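Local coordinates for uncharacterized protein (PDB 3K4I), which is of unknown function but belongs to the RraA-like family, with a chain built round a mixed, curled beta sheet flanked by helices, at residues Thr51-Gln63 with Tyr77-Asn91. Sequence-based numbering, arbitrary orientation.
Sequences TRCVGIAFTVQYQ and YIDQVPSGSVIVSSN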
ATOM      1  N   THR C  51      -5.903  -3.550 -11.847  1.00  6.45           N
ATOM      2  CA  THR C  51      -5.238  -4.356 -12.878  1.00  5.67           C
ATOM      3  C   THR C  51      -5.188  -5.845 -12.520  1.00  6.29           C
ATOM      4  O   THR C  51      -5.358  -6.241 -11.352  1.00  7.40           O
ATOM      5  CB  THR C  51      -3.810  -3.861 -13.174  1.00  6.03           C
ATOM      6  OG1 THR C  51      -3.029  -3.845 -11.953  1.00  7.43           O
ATOM      7  CG2 THR C  51      -3.863  -2.462 -13.836  1.00  9.84           C
ATOM      8  N   ARG C  52      -4.964  -6.655 -13.541  1.00  6.59           N
ATOM      9  CA  ARG C  52      -4.775  -8.094 -13.386  1.00  7.48           C
ATOM     10  C   ARG C  52      -4.038  -8.607 -14.609  1.00  6.40           C
ATOM     11  O   ARG C  52      -3.972  -7.930 -15.623  1.00  6.24           O
ATOM     12  CB  ARG C  52      -6.131  -8.813 -13.193  1.00  9.01           C
ATOM     13  CG  ARG C  52      -7.079  -8.705 -14.389  1.00 15.04           C
ATOM     14  CD  ARG C  52      -8.447  -9.327 -14.068  1.00 11.80           C
ATOM     15  NE  ARG C  52      -8.391 -10.739 -13.678  1.00 16.16           N
ATOM     16  CZ  ARG C  52      -8.177 -11.754 -14.513  1.00 14.11           C
ATOM     17  NH1 ARG C  52      -7.996 -11.534 -15.807  1.00 17.13           N
ATOM     18  NH2 ARG C  52      -8.141 -13.001 -14.056  1.00 17.54           N
ATOM     19  N   CYS C  53      -3.437  -9.773 -14.498  1.00  5.41           N
ATOM     20  CA  CYS C  53      -2.839 -10.406 -15.677  1.00  5.43           C
ATOM     21  C   CYS C  53      -2.852 -11.895 -15.566  1.00  7.37           C
ATOM     22  O   CYS C  53      -2.787 -12.470 -14.455  1.00  6.92           O
ATOM     23  CB  CYS C  53      -1.393  -9.921 -15.965  1.00  4.46           C
ATOM     24  SG  CYS C  53      -0.257 -10.163 -14.571  1.00  8.83           S
ATOM     25  N   VAL C  54      -2.870 -12.498 -16.752  1.00  7.73           N
ATOM     26  CA  VAL C  54      -2.724 -13.925 -16.945  1.00  7.35           C
ATOM     27  C   VAL C  54      -1.694 -14.146 -18.030  1.00  7.89           C
ATOM     28  O   VAL C  54      -1.763 -13.547 -19.113  1.00  9.50           O
ATOM     29  CB  VAL C  54      -4.068 -14.560 -17.409  1.00  7.87           C
ATOM     30  CG1 VAL C  54      -3.904 -16.052 -17.536  1.00  8.51           C
ATOM     31  CG2 VAL C  54      -5.156 -14.219 -16.404  1.00  8.38           C
ATOM     32  N   GLY C  55      -0.719 -15.005 -17.771  1.00  7.19           N
ATOM     33  CA  GLY C  55       0.233 -15.328 -18.857  1.00  6.60           C
ATOM     34  C   GLY C  55       1.277 -16.328 -18.403  1.00  6.98           C
ATOM     35  O   GLY C  55       1.195 -16.878 -17.290  1.00  8.48           O
ATOM     36  N   ILE C  56       2.242 -16.577 -19.279  1.00  5.54           N
ATOM     37  CA  ILE C  56       3.232 -17.622 -19.074  1.00  6.04           C
ATOM     38  C   ILE C  56       4.470 -17.011 -18.468  1.00  6.10           C
ATOM     39  O   ILE C  56       4.974 -16.031 -18.991  1.00  7.44           O
ATOM     40  CB  ILE C  56       3.586 -18.239 -20.453  1.00  7.14           C
ATOM     41  CG1 ILE C  56       2.308 -18.737 -21.139  1.00  9.07           C
ATOM     42  CG2 ILE C  56       4.643 -19.306 -20.307  1.00  8.94           C
ATOM     43  CD1 ILE C  56       1.486 -19.815 -20.327  1.00  8.47           C
ATOM     44  N   ALA C  57       4.970 -17.608 -17.390  1.00  6.26           N
ATOM     45  CA  ALA C  57       6.126 -17.070 -16.697  1.00  5.94           C
ATOM     46  C   ALA C  57       7.349 -17.071 -17.603  1.00  4.82           C
ATOM     47  O   ALA C  57       7.685 -18.106 -18.181  1.00  6.14           O
ATOM     48  CB  ALA C  57       6.424 -17.901 -15.437  1.00  7.87           C
ATOM     49  N   PHE C  58       8.028 -15.925 -17.673  1.00  2.35           N
ATOM     50  CA  PHE C  58       9.336 -15.814 -18.250  1.00  2.37           C
ATOM     51  C   PHE C  58      10.174 -15.309 -17.076  1.00  2.80           C
ATOM     52  O   PHE C  58       9.891 -14.222 -16.551  1.00  3.87           O
ATOM     53  CB  PHE C  58       9.338 -14.765 -19.366  1.00  4.79           C
ATOM     54  CG  PHE C  58      10.688 -14.532 -19.966  1.00  6.17           C
ATOM     55  CD1 PHE C  58      11.017 -15.144 -21.178  1.00  6.47           C
ATOM     56  CD2 PHE C  58      11.654 -13.756 -19.300  1.00  6.18           C
ATOM     57  CE1 PHE C  58      12.252 -14.965 -21.763  1.00  6.93           C
ATOM     58  CE2 PHE C  58      12.932 -13.577 -19.864  1.00  6.30           C
ATOM     59  CZ  PHE C  58      13.217 -14.175 -21.120  1.00  5.82           C
ATOM     60  N   THR C  59      11.118 -16.128 -16.643  1.00  3.35           N
ATOM     61  CA  THR C  59      11.822 -15.880 -15.376  1.00  4.93           C
ATOM     62  C   THR C  59      13.113 -15.094 -15.555  1.00  5.48           C
ATOM     63  O   THR C  59      13.835 -15.240 -16.556  1.00  5.31           O
ATOM     64  CB  THR C  59      12.121 -17.194 -14.643  1.00  5.08           C
ATOM     65  OG1 THR C  59      12.815 -18.099 -15.517  1.00  6.74           O
ATOM     66  CG2 THR C  59      10.836 -17.869 -14.179  1.00  8.28           C
ATOM     67  N   VAL C  60      13.412 -14.255 -14.575  1.00  5.27           N
ATOM     68  CA  VAL C  60      14.622 -13.428 -14.613  1.00  4.84           C
ATOM     69  C   VAL C  60      15.220 -13.521 -13.218  1.00  3.26           C
ATOM     70  O   VAL C  60      14.520 -13.250 -12.233  1.00  4.96           O
ATOM     71  CB  VAL C  60      14.247 -11.948 -14.880  1.00  5.18           C
ATOM     72  CG1 VAL C  60      15.515 -11.097 -14.998  1.00  6.26           C
ATOM     73  CG2 VAL C  60      13.367 -11.832 -16.145  1.00  6.60           C
ATOM     74  N   GLN C  61      16.498 -13.903 -13.129  1.00  3.83           N
ATOM     75  CA  GLN C  61      17.213 -14.010 -11.850  1.00  3.64           C
ATOM     76  C   GLN C  61      18.388 -13.030 -11.808  1.00  2.65           C
ATOM     77  O   GLN C  61      19.222 -13.031 -12.724  1.00  2.40           O
ATOM     78  CB  GLN C  61      17.730 -15.440 -11.660  1.00  4.03           C
ATOM     79  CG  GLN C  61      18.591 -15.614 -10.383  1.00  7.57           C
ATOM     80  CD  GLN C  61      17.737 -15.451  -9.148  1.00  5.00           C
ATOM     81  OE1 GLN C  61      17.956 -14.528  -8.313  1.00  8.61           O
ATOM     82  NE2 GLN C  61      16.726 -16.285  -9.034  1.00  7.87           N
ATOM     83  N   TYR C  62      18.453 -12.219 -10.746  1.00  3.15           N
ATOM     84  CA  TYR C  62      19.530 -11.228 -10.523  1.00  3.86           C
ATOM     85  C   TYR C  62      20.521 -11.790  -9.501  1.00  5.47           C
ATOM     86  O   TYR C  62      20.262 -12.826  -8.878  1.00  6.79           O
ATOM     87  CB  TYR C  62      18.976  -9.879 -10.017  1.00  4.07           C
ATOM     88  CG  TYR C  62      18.246  -9.131 -11.112  1.00  7.17           C
ATOM     89  CD1 TYR C  62      18.892  -8.162 -11.884  1.00  3.87           C
ATOM     90  CD2 TYR C  62      16.918  -9.408 -11.364  1.00  4.61           C
ATOM     91  CE1 TYR C  62      18.231  -7.497 -12.920  1.00  8.07           C
ATOM     92  CE2 TYR C  62      16.234  -8.746 -12.388  1.00  7.32           C
ATOM     93  CZ  TYR C  62      16.919  -7.795 -13.157  1.00  5.00           C
ATOM     94  OH  TYR C  62      16.225  -7.146 -14.149  1.00  8.27           O
ATOM     95  N   GLN C  63      21.674 -11.138  -9.408  1.00  5.28           N
ATOM     96  CA  GLN C  63      22.752 -11.551  -8.492  1.00  5.56           C
ATOM     97  C   GLN C  63      23.569 -10.320  -8.120  1.00  5.98           C
ATOM     98  O   GLN C  63      23.432  -9.267  -8.739  1.00  6.27           O
ATOM     99  CB  GLN C  63      23.641 -12.610  -9.152  1.00  6.47           C
ATOM    100  CG  GLN C  63      24.487 -12.050 -10.324  1.00  6.27           C
ATOM    101  CD  GLN C  63      25.282 -13.090 -11.097  1.00  7.23           C
ATOM    102  OE1 GLN C  63      25.672 -12.833 -12.230  1.00  8.19           O
ATOM    103  NE2 GLN C  63      25.557 -14.241 -10.486  1.00  6.50           N
ATOM    104  N   TYR C  77      17.490  -8.104 -21.442  1.00 17.66           N
ATOM    105  CA  TYR C  77      16.836  -9.400 -21.668  1.00 13.18           C
ATOM    106  C   TYR C  77      15.458  -9.286 -22.300  1.00 11.10           C
ATOM    107  O   TYR C  77      14.924 -10.283 -22.778  1.00 11.01           O
ATOM    108  CB  TYR C  77      16.636 -10.174 -20.363  1.00 11.48           C
ATOM    109  CG  TYR C  77      15.580  -9.580 -19.411  1.00 10.73           C
ATOM    110  CD1 TYR C  77      15.941  -8.694 -18.396  1.00 10.83           C
ATOM    111  CD2 TYR C  77      14.217  -9.914 -19.532  1.00 10.62           C
ATOM    112  CE1 TYR C  77      14.978  -8.142 -17.526  1.00 10.33           C
ATOM    113  CE2 TYR C  77      13.257  -9.368 -18.680  1.00 10.44           C
ATOM    114  CZ  TYR C  77      13.638  -8.491 -17.672  1.00 10.58           C
ATOM    115  OH  TYR C  77      12.683  -7.957 -16.821  1.00 10.12           O
ATOM    116  N   ILE C  78      14.857  -8.105 -22.207  1.00  9.58           N
ATOM    117  CA  ILE C  78      13.439  -7.983 -22.525  1.00  9.09           C
ATOM    118  C   ILE C  78      13.149  -8.248 -23.997  1.00  8.70           C
ATOM    119  O   ILE C  78      12.047  -8.691 -24.326  1.00  7.51           O
ATOM    120  CB  ILE C  78      12.836  -6.635 -22.060  1.00  8.31           C
ATOM    121  CG1 ILE C  78      11.333  -6.815 -21.787  1.00  5.66           C
ATOM    122  CG2 ILE C  78      13.284  -5.488 -22.967  1.00  7.26           C
ATOM    123  CD1 ILE C  78      10.661  -5.730 -20.994  1.00  9.26           C
ATOM    124  N   ASP C  79      14.120  -7.989 -24.879  1.00  9.45           N
ATOM    125  CA  ASP C  79      13.941  -8.349 -26.307  1.00 11.26           C
ATOM    126  C   ASP C  79      13.667  -9.835 -26.547  1.00 12.18           C
ATOM    127  O   ASP C  79      13.201 -10.213 -27.623  1.00 13.38           O
ATOM    128  CB  ASP C  79      15.184  -7.950 -27.119  1.00 12.58           C
ATOM    129  CG  ASP C  79      15.225  -6.468 -27.438  1.00 15.03           C
ATOM    130  OD1 ASP C  79      14.147  -5.877 -27.671  1.00 12.81           O
ATOM    131  OD2 ASP C  79      16.344  -5.901 -27.487  1.00 13.75           O
ATOM    132  N   GLN C  80      13.998 -10.671 -25.571  1.00 11.35           N
ATOM    133  CA  GLN C  80      13.845 -12.124 -25.670  1.00 11.47           C
ATOM    134  C   GLN C  80      12.454 -12.638 -25.265  1.00  9.50           C
ATOM    135  O   GLN C  80      12.137 -13.796 -25.517  1.00  8.29           O
ATOM    136  CB  GLN C  80      14.894 -12.811 -24.774  1.00 13.46           C
ATOM    137  CG  GLN C  80      16.313 -12.332 -24.984  1.00 33.71           C
ATOM    138  CD  GLN C  80      17.346 -13.360 -24.537  1.00 17.27           C
ATOM    139  OE1 GLN C  80      18.425 -13.479 -25.149  1.00 35.01           O
ATOM    140  NE2 GLN C  80      17.011 -14.149 -23.522  1.00 33.99           N
ATOM    141  N   VAL C  81      11.658 -11.794 -24.598  1.00  8.49           N
ATOM    142  CA  VAL C  81      10.438 -12.227 -23.933  1.00  7.54           C
ATOM    143  C   VAL C  81       9.298 -12.379 -24.958  1.00  7.86           C
ATOM    144  O   VAL C  81       8.999 -11.431 -25.664  1.00  7.28           O
ATOM    145  CB  VAL C  81      10.025 -11.218 -22.832  1.00  7.44           C
ATOM    146  CG1 VAL C  81       8.774 -11.677 -22.085  1.00  7.19           C
ATOM    147  CG2 VAL C  81      11.195 -10.953 -21.852  1.00  9.01           C
ATOM    148  N   PRO C  82       8.706 -13.580 -25.051  1.00  8.99           N
ATOM    149  CA  PRO C  82       7.631 -13.800 -26.013  1.00 10.40           C
ATOM    150  C   PRO C  82       6.352 -13.057 -25.651  1.00  9.24           C
ATOM    151  O   PRO C  82       6.036 -12.850 -24.481  1.00  8.38           O
ATOM    152  CB  PRO C  82       7.401 -15.317 -25.961  1.00 10.92           C
ATOM    153  CG  PRO C  82       8.602 -15.883 -25.332  1.00 15.28           C
ATOM    154  CD  PRO C  82       9.156 -14.841 -24.432  1.00 10.35           C
ATOM    155  N   SER C  83       5.590 -12.689 -26.678  1.00  8.47           N
ATOM    156  CA  SER C  83       4.231 -12.211 -26.494  1.00  8.55           C
ATOM    157  C   SER C  83       3.408 -13.200 -25.651  1.00  7.58           C
ATOM    158  O   SER C  83       3.475 -14.406 -25.872  1.00  7.98           O
ATOM    159  CB  SER C  83       3.588 -12.016 -27.881  1.00 10.29           C
ATOM    160  OG  SER C  83       2.257 -11.559 -27.764  1.00 21.97           O
ATOM    161  N   GLY C  84       2.678 -12.682 -24.657  1.00  5.64           N
ATOM    162  CA  GLY C  84       1.805 -13.487 -23.810  1.00  4.20           C
ATOM    163  C   GLY C  84       2.474 -13.863 -22.512  1.00  4.32           C
ATOM    164  O   GLY C  84       1.866 -14.546 -21.674  1.00  4.82           O
ATOM    165  N   SER C  85       3.712 -13.395 -22.350  1.00  2.91           N
ATOM    166  CA  SER C  85       4.469 -13.678 -21.118  1.00  4.54           C
ATOM    167  C   SER C  85       4.045 -12.797 -19.975  1.00  4.02           C
ATOM    168  O   SER C  85       3.659 -11.649 -20.181  1.00  4.34           O
ATOM    169  CB  SER C  85       5.950 -13.443 -21.344  1.00  5.84           C
ATOM    170  OG  SER C  85       6.468 -14.343 -22.302  1.00  9.24           O
ATOM    171  N   VAL C  86       4.160 -13.333 -18.753  1.00  3.72           N
ATOM    172  CA  VAL C  86       4.243 -12.508 -17.544  1.00  4.82           C
ATOM    173  C   VAL C  86       5.695 -12.646 -17.056  1.00  4.58           C
ATOM    174  O   VAL C  86       6.134 -13.741 -16.833  1.00  6.53           O
ATOM    175  CB  VAL C  86       3.273 -13.038 -16.469  1.00  5.25           C
ATOM    176  CG1 VAL C  86       3.512 -12.395 -15.115  1.00  7.59           C
ATOM    177  CG2 VAL C  86       1.801 -12.826 -16.917  1.00  8.23           C
ATOM    178  N   ILE C  87       6.414 -11.532 -16.899  1.00  4.21           N
ATOM    179  CA  ILE C  87       7.816 -11.553 -16.515  1.00  4.29           C
ATOM    180  C   ILE C  87       7.830 -11.712 -15.000  1.00  5.13           C
ATOM    181  O   ILE C  87       7.090 -11.015 -14.317  1.00  5.91           O
ATOM    182  CB  ILE C  87       8.519 -10.235 -16.937  1.00  5.27           C
ATOM    183  CG1 ILE C  87       8.699 -10.190 -18.463  1.00  3.40           C
ATOM    184  CG2 ILE C  87       9.899 -10.100 -16.176  1.00  3.66           C
ATOM    185  CD1 ILE C  87       9.184  -8.816 -19.076  1.00  5.64           C
ATOM    186  N   VAL C  88       8.634 -12.649 -14.495  1.00  5.11           N
ATOM    187  CA  VAL C  88       8.709 -12.881 -13.047  1.00  4.73           C
ATOM    188  C   VAL C  88      10.160 -12.692 -12.717  1.00  4.46           C
ATOM    189  O   VAL C  88      10.985 -13.477 -13.166  1.00  4.00           O
ATOM    190  CB  VAL C  88       8.239 -14.281 -12.628  1.00  4.79           C
ATOM    191  CG1 VAL C  88       8.370 -14.462 -11.085  1.00  6.83           C
ATOM    192  CG2 VAL C  88       6.795 -14.512 -13.080  1.00  5.58           C
ATOM    193  N   SER C  89      10.455 -11.635 -11.949  1.00  6.89           N
ATOM    194  CA  SER C  89      11.817 -11.187 -11.712  1.00  7.38           C
ATOM    195  C   SER C  89      12.157 -11.346 -10.267  1.00  6.14           C
ATOM    196  O   SER C  89      11.393 -10.900  -9.393  1.00  6.37           O
ATOM    197  CB  SER C  89      11.989  -9.715 -12.105  1.00  9.75           C
ATOM    198  OG  SER C  89      11.975  -9.582 -13.512  1.00 18.48           O
ATOM    199  N   SER C  90      13.292 -11.962 -10.015  1.00  5.63           N
ATOM    200  CA  SER C  90      13.714 -12.201  -8.617  1.00  5.81           C
ATOM    201  C   SER C  90      15.037 -11.521  -8.321  1.00  5.11           C
ATOM    202  O   SER C  90      16.049 -11.797  -8.958  1.00  4.54           O
ATOM    203  CB  SER C  90      13.699 -13.705  -8.293  1.00  6.47           C
ATOM    204  OG  SER C  90      13.955 -13.919  -6.904  1.00 13.55           O
ATOM    205  N   ASN C  91      15.001 -10.633  -7.326  1.00  5.79           N
ATOM    206  CA  ASN C  91      16.156  -9.829  -6.946  1.00  7.44           C
ATOM    207  C   ASN C  91      16.353  -9.894  -5.426  1.00  7.62           C
ATOM    208  O   ASN C  91      16.628  -8.863  -4.750  1.00  7.21           O
ATOM    209  CB  ASN C  91      15.979  -8.389  -7.443  1.00  8.77           C
ATOM    210  CG  ASN C  91      17.218  -7.530  -7.226  1.00  8.60           C
ATOM    211  OD1 ASN C  91      18.357  -8.026  -7.291  1.00  9.64           O
ATOM    212  ND2 ASN C  91      17.007  -6.243  -6.938  1.00  9.62           N
TER
HETATM  213  O   HOH W   1      13.399  -7.305 -14.457  1.00  9.95           O
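F58 and V60 on strand 53-63 pack against the 77-82 arm that leads into strand 85-90, and the two strands pair side by side as parallel neighbours in the mixed sheet of this RraA-like fold. Seven backbone hydrogen bonds join them, from I56 N to G84 O at one end to Y62 N to S90 O at the other. Close packing gathers on the face carrying F58, V60, I87 and S89, over which the arm folds back. The F58 ring, with CG anti to the backbone N (chi1 177°), lays one face against V81 in a CH-pi contact, V81 CG2 standing 3.7 Å from the ring centroid and 12° off its normal; a branched methyl suits a flat aromatic face. Beside it V60 turns CG2 over one face of the Y77 ring, 3.5 Å from Y77 CE2, while I78 CB lies over the opposite face. The face with A57, T59, V86, V88 and S90 meets strand 158-160, L158 touching T59 and V88, I160 touching S90, and S90 OG is hydrogen-bonded to D119. At the G55 end, V86 CG2 comes within 3.4 Å of G55 N, and glycine, with no side chain, lets the chains come this close. The packing thins at the type II turn P82-S85, whose P82 and S83 are exposed and whose G84, at phi 97°, has the positive phi that glycine accepts readily. There P82 O takes bonds from both S85 N and S85 OG on one face of its plane. Where Y77 and Y62 come together near S89, one water links three hydroxyls, lying 2.6 Å from Y77 OH, 2.8 Å from S89 OG and 2.8 Å from Y62 OH, in the plane of the Y62 ring.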